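Local coordinates for protein pre-crRNA processing endonuclease (Streptococcus pyogenes serotype M1, PDB 3VZH) that probably acts as a Cas5d endoribonuclease that cuts CRISPR precursor transcripts into crRNA for antiviral defence, at residues Y10-S14 and V95-F101; E61-Q67 and Y156-Y162. All blocks are in the same frame, centred on the assembly; numbering follows the deposited sequence.

Contact 1: residues Y10-S14 and V95-F101; sequences YVRVS and VVYLIKF
V11 and V13 pair with I99 and Y97 through four backbone hydrogen bonds that join two antiparallel strands. The shortest runs from V13 N to Y97 O at 2.7 Å and is almost straight, at 174°. CA-H groups approach the same carbonyls, as L98 CA does to V11 O at 3.2 Å. On the face carrying V11, V13 and I99, branched aliphatic residues suit extended backbone and interlock: V11 CG2 meets I99 CB at 3.7 Å, while V13 CG2 reaches I99 CD1 at 3.6 Å. The F101 ring also reaches V11 CG2. On the other face, R12 turns its CG anti to the backbone N (chi1 -179°) and runs extended, passing L98 CD2 with its CG at 3.6 Å. V96 CG1 sits over one face of the guanidinium, toward its rim; a long arginine suits this place because its methylenes pass L98 and its flat end rests on V96. Y10 and K100 lie alongside, pointing the same way, with Y10 CE1 3.8 Å from K100 CG. Helix 39-49 packs on the V11, V13 and I99 face through L42, I45 and I49, while Y156 of helix 153-158 meets Y10, L98 and K100 on the opposite face. Strands 147-150 and 55-64 continue the sheet beyond 9-15 and 95-105.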
# COMPACT_ATOMS: atom_id res chain seq x y z
N TYR A 10 7.02 8.41 4.01
CA TYR A 10 5.58 8.79 4.00
C TYR A 10 5.26 9.37 2.65
O TYR A 10 6.05 10.21 2.11
CB TYR A 10 5.41 9.93 5.05
CG TYR A 10 5.83 9.50 6.45
CD1 TYR A 10 4.88 8.89 7.30
CD2 TYR A 10 7.11 9.66 6.89
CE1 TYR A 10 5.22 8.49 8.54
CE2 TYR A 10 7.46 9.26 8.19
CZ TYR A 10 6.49 8.63 8.95
OH TYR A 10 6.72 8.23 10.25
N VAL A 11 4.11 9.00 2.07
CA VAL A 11 3.74 9.52 0.77
C VAL A 11 2.28 9.76 0.76
O VAL A 11 1.51 9.05 1.50
CB VAL A 11 4.04 8.57 -0.40
CG1 VAL A 11 5.53 8.55 -0.70
CG2 VAL A 11 3.52 7.18 -0.10
N ARG A 12 1.87 10.76 0.01
CA ARG A 12 0.44 11.02 -0.24
C ARG A 12 0.12 10.48 -1.64
O ARG A 12 0.77 10.90 -2.64
CB ARG A 12 0.23 12.51 -0.23
CG ARG A 12 -1.26 12.94 -0.45
CD ARG A 12 -1.34 14.45 -0.22
NE ARG A 12 -2.72 14.88 -0.09
CZ ARG A 12 -3.56 15.06 -1.10
NH1 ARG A 12 -3.18 14.79 -2.36
NH2 ARG A 12 -4.81 15.52 -0.87
N VAL A 13 -0.87 9.60 -1.76
CA VAL A 13 -1.24 9.09 -3.06
C VAL A 13 -2.69 9.45 -3.27
O VAL A 13 -3.55 9.19 -2.35
CB VAL A 13 -1.13 7.55 -3.09
CG1 VAL A 13 -1.39 7.03 -4.49
CG2 VAL A 13 0.28 7.06 -2.62
N SER A 14 -2.99 10.00 -4.44
CA SER A 14 -4.38 10.45 -4.76
C SER A 14 -4.82 10.02 -6.15
O SER A 14 -3.98 9.71 -7.00
CB SER A 14 -4.49 11.93 -4.54
OG SER A 14 -3.65 12.64 -5.48
N VAL A 95 -10.09 9.68 -4.07
CA VAL A 95 -9.39 8.99 -2.95
C VAL A 95 -8.11 9.74 -2.66
O VAL A 95 -7.45 10.28 -3.62
CB VAL A 95 -9.14 7.50 -3.25
CG1 VAL A 95 -10.51 6.77 -3.46
CG2 VAL A 95 -8.17 7.28 -4.45
N VAL A 96 -7.77 9.85 -1.34
CA VAL A 96 -6.45 10.33 -0.87
C VAL A 96 -5.99 9.35 0.20
O VAL A 96 -6.74 9.02 1.09
CB VAL A 96 -6.55 11.73 -0.25
CG1 VAL A 96 -5.23 12.02 0.44
CG2 VAL A 96 -6.88 12.86 -1.26
N TYR A 97 -4.77 8.82 0.11
CA TYR A 97 -4.26 7.83 1.10
C TYR A 97 -2.88 8.27 1.45
O TYR A 97 -2.07 8.66 0.52
CB TYR A 97 -4.12 6.45 0.45
CG TYR A 97 -5.44 5.90 -0.03
CD1 TYR A 97 -6.48 5.65 0.88
CD2 TYR A 97 -5.64 5.63 -1.35
CE1 TYR A 97 -7.73 5.17 0.40
CE2 TYR A 97 -6.85 5.14 -1.83
CZ TYR A 97 -7.88 4.90 -0.93
OH TYR A 97 -9.07 4.42 -1.42
N LEU A 98 -2.56 8.30 2.74
CA LEU A 98 -1.20 8.57 3.11
C LEU A 98 -0.63 7.21 3.54
O LEU A 98 -1.25 6.48 4.41
CB LEU A 98 -1.16 9.62 4.27
CG LEU A 98 -2.11 10.79 4.08
CD1 LEU A 98 -1.87 11.69 5.30
CD2 LEU A 98 -1.79 11.60 2.81
N ILE A 99 0.54 6.84 3.02
CA ILE A 99 1.10 5.52 3.26
C ILE A 99 2.38 5.77 4.10
O ILE A 99 3.23 6.59 3.71
CB ILE A 99 1.49 4.82 1.93
CG1 ILE A 99 0.29 4.80 0.96
CG2 ILE A 99 1.95 3.37 2.17
CD1 ILE A 99 0.61 4.22 -0.44
N LYS A 100 2.55 4.97 5.13
CA LYS A 100 3.79 4.88 5.94
C LYS A 100 4.44 3.54 5.60
O LYS A 100 3.76 2.51 5.65
CB LYS A 100 3.42 4.95 7.41
CG LYS A 100 4.62 4.78 8.33
CD LYS A 100 4.15 4.81 9.82
CE LYS A 100 5.37 4.66 10.75
NZ LYS A 100 4.91 4.52 12.19
N PHE A 101 5.73 3.56 5.24
CA PHE A 101 6.36 2.32 4.86
C PHE A 101 7.86 2.40 5.15
O PHE A 101 8.37 3.51 5.39
CB PHE A 101 6.09 1.98 3.43
CG PHE A 101 6.77 2.90 2.41
CD1 PHE A 101 7.94 2.47 1.74
CD2 PHE A 101 6.18 4.09 2.07
CE1 PHE A 101 8.54 3.33 0.75
CE2 PHE A 101 6.77 4.93 1.12
CZ PHE A 101 7.92 4.53 0.44

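Contact 2: residues E61-Q67 and Y156-Y162; sequences EVKVINQ and YETTVSY
The Y156 hydroxyl donates a hydrogen bond to E61, with Y156 OH 2.6 Å from E61 OE1. The carboxylate accepts it on its anti lone pair and lies nearly coplanar with the ring; its OE2 is held separately by T202. K63 passes over one face of that ring, its CD 3.9 Å from the ring centroid and displaced toward the rim. A bend at chi3 (65°) carries the ammonium past the ring to the Y156 backbone, where NZ donates to Y156 O at 2.9 Å. A long flexible lysine suits this place, since its methylenes pack on the aromatic face while its charge meets a carbonyl in the last turn of helix 153-158. Farther along, I65 CD1 touches T159 CG2, the two side chains crossing at about a right angle. S161 has OG anti to its backbone N (chi1 176°), which brings it to V64 O at 2.6 Å; OG also bonds Y163 N. A single backbone hydrogen bond follows, Y162 N to I65 O at 2.8 Å, with the donor above the carbonyl plane. At the outer end the extended Q67 side chain lies alongside Y162, its CB over the ring centre at 3.5 Å in a CH-pi contact and its amide 11° from the ring plane. The C-terminal end of helix 153-158 and the loop after it thus lie along the end of strand 55-64, consistent with the RRM-like fold of Cas5 proteins, in which helices pack on an antiparallel sheet.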
# COMPACT_ATOMS: atom_id res chain seq x y z
N GLU A 61 1.29 1.10 7.52
CA GLU A 61 0.12 1.88 7.94
C GLU A 61 -0.42 2.68 6.76
O GLU A 61 0.39 3.13 5.88
CB GLU A 61 0.45 2.79 9.10
CG GLU A 61 -0.80 3.22 9.85
CD GLU A 61 -0.42 3.94 11.13
OE1 GLU A 61 -0.04 5.10 11.06
OE2 GLU A 61 -0.52 3.33 12.21
N VAL A 62 -1.74 2.81 6.67
CA VAL A 62 -2.34 3.78 5.70
C VAL A 62 -3.41 4.62 6.35
O VAL A 62 -4.09 4.14 7.28
CB VAL A 62 -2.91 3.06 4.45
CG1 VAL A 62 -4.06 2.03 4.79
CG2 VAL A 62 -3.43 4.09 3.41
N LYS A 63 -3.50 5.90 5.95
CA LYS A 63 -4.55 6.78 6.43
C LYS A 63 -5.47 7.09 5.27
O LYS A 63 -5.01 7.57 4.18
CB LYS A 63 -4.06 8.10 7.10
CG LYS A 63 -3.05 7.85 8.22
CD LYS A 63 -2.54 9.13 8.86
CE LYS A 63 -3.57 9.86 9.55
NZ LYS A 63 -2.84 10.65 10.63
N VAL A 64 -6.74 6.74 5.44
CA VAL A 64 -7.80 7.04 4.45
C VAL A 64 -8.34 8.44 4.75
O VAL A 64 -9.04 8.65 5.76
CB VAL A 64 -8.91 5.92 4.57
CG1 VAL A 64 -10.06 6.19 3.59
CG2 VAL A 64 -8.30 4.54 4.35
N ILE A 65 -7.95 9.42 3.92
CA ILE A 65 -8.22 10.83 4.26
C ILE A 65 -9.59 11.24 3.84
O ILE A 65 -10.20 12.07 4.53
CB ILE A 65 -7.16 11.73 3.59
CG1 ILE A 65 -5.77 11.34 4.18
CG2 ILE A 65 -7.46 13.20 3.97
CD1 ILE A 65 -5.66 11.39 5.72
N ASN A 66 -10.09 10.67 2.73
CA ASN A 66 -11.36 11.19 2.14
C ASN A 66 -12.56 10.30 2.45
O ASN A 66 -12.41 9.05 2.43
CB ASN A 66 -11.28 11.34 0.60
CG ASN A 66 -10.48 12.56 0.16
OD1 ASN A 66 -9.98 13.30 1.02
ND2 ASN A 66 -10.32 12.75 -1.19
N GLN A 67 -13.71 10.96 2.61
CA GLN A 67 -15.02 10.28 2.51
C GLN A 67 -14.98 9.14 1.45
O GLN A 67 -14.59 9.32 0.28
CB GLN A 67 -16.10 11.29 2.19
CG GLN A 67 -17.47 10.65 2.01
CD GLN A 67 -18.53 11.71 1.83
OE1 GLN A 67 -18.28 12.92 1.90
NE2 GLN A 67 -19.70 11.27 1.65
N TYR A 156 2.10 13.57 7.70
CA TYR A 156 1.47 12.28 7.98
C TYR A 156 0.65 12.21 9.30
O TYR A 156 -0.55 11.89 9.31
CB TYR A 156 2.50 11.15 7.95
CG TYR A 156 1.81 9.77 8.08
CD1 TYR A 156 1.27 9.12 6.98
CD2 TYR A 156 1.75 9.14 9.34
CE1 TYR A 156 0.66 7.87 7.11
CE2 TYR A 156 1.10 7.93 9.53
CZ TYR A 156 0.61 7.26 8.39
OH TYR A 156 0.00 6.06 8.60
N GLU A 157 1.31 12.56 10.39
CA GLU A 157 0.75 12.46 11.71
C GLU A 157 -0.33 13.52 11.94
O GLU A 157 -1.30 13.27 12.65
CB GLU A 157 1.88 12.59 12.78
CG GLU A 157 2.76 11.34 12.69
CD GLU A 157 3.89 11.29 13.70
OE1 GLU A 157 4.07 12.30 14.44
OE2 GLU A 157 4.58 10.24 13.74
N THR A 158 -0.20 14.70 11.35
CA THR A 158 -1.15 15.73 11.68
C THR A 158 -2.30 15.89 10.70
O THR A 158 -3.24 16.61 10.99
CB THR A 158 -0.44 17.06 11.97
OG1 THR A 158 0.11 17.54 10.74
CG2 THR A 158 0.64 16.80 12.94
N THR A 159 -2.30 15.15 9.58
CA THR A 159 -3.37 15.40 8.61
C THR A 159 -4.62 14.71 9.13
O THR A 159 -4.54 13.52 9.48
CB THR A 159 -3.03 14.79 7.23
OG1 THR A 159 -1.93 15.53 6.65
CG2 THR A 159 -4.20 14.91 6.26
N VAL A 160 -5.76 15.43 9.14
CA VAL A 160 -6.98 14.88 9.74
C VAL A 160 -7.74 14.04 8.70
O VAL A 160 -7.98 14.50 7.55
CB VAL A 160 -7.90 16.01 10.27
CG1 VAL A 160 -9.12 15.40 10.94
CG2 VAL A 160 -7.16 16.87 11.30
N SER A 161 -8.08 12.81 9.09
CA SER A 161 -8.94 11.93 8.20
C SER A 161 -10.42 12.41 8.32
O SER A 161 -10.88 12.83 9.41
CB SER A 161 -8.93 10.54 8.74
OG SER A 161 -9.82 9.62 8.02
N TYR A 162 -11.13 12.31 7.19
CA TYR A 162 -12.61 12.45 7.16
C TYR A 162 -13.22 11.55 8.28
O TYR A 162 -14.21 11.96 8.90
CB TYR A 162 -13.13 12.03 5.77
CG TYR A 162 -14.68 12.18 5.65
CD1 TYR A 162 -15.28 13.44 5.46
CD2 TYR A 162 -15.53 11.07 5.81
CE1 TYR A 162 -16.67 13.56 5.38
CE2 TYR A 162 -16.92 11.18 5.71
CZ TYR A 162 -17.48 12.38 5.46
OH TYR A 162 -18.83 12.44 5.38

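Contacts 1 and 2 lie with centres about 8 Å apart and share one antiparallel sheet, in which strand 95-105 stands between 9-15 and 55-64. Backbone bonds are probable from K63 N to L98 O at 2.8 Å and from K100 N to E61 O at 2.9 Å, so segment 95-101 of contact 1 is flanked by residues 61-64 of contact 2 as its antiparallel neighbour. Above the sheet, Y156 spans both: its ring meets that of Y10 at about 45°, with Y10 CD1 3.3 Å from Y156 CG. The segments of the two contacts alternate along the chain, and helix 153-158 packs over strands that come well before it in sequence. Contact 1 is the more deeply buried of the two.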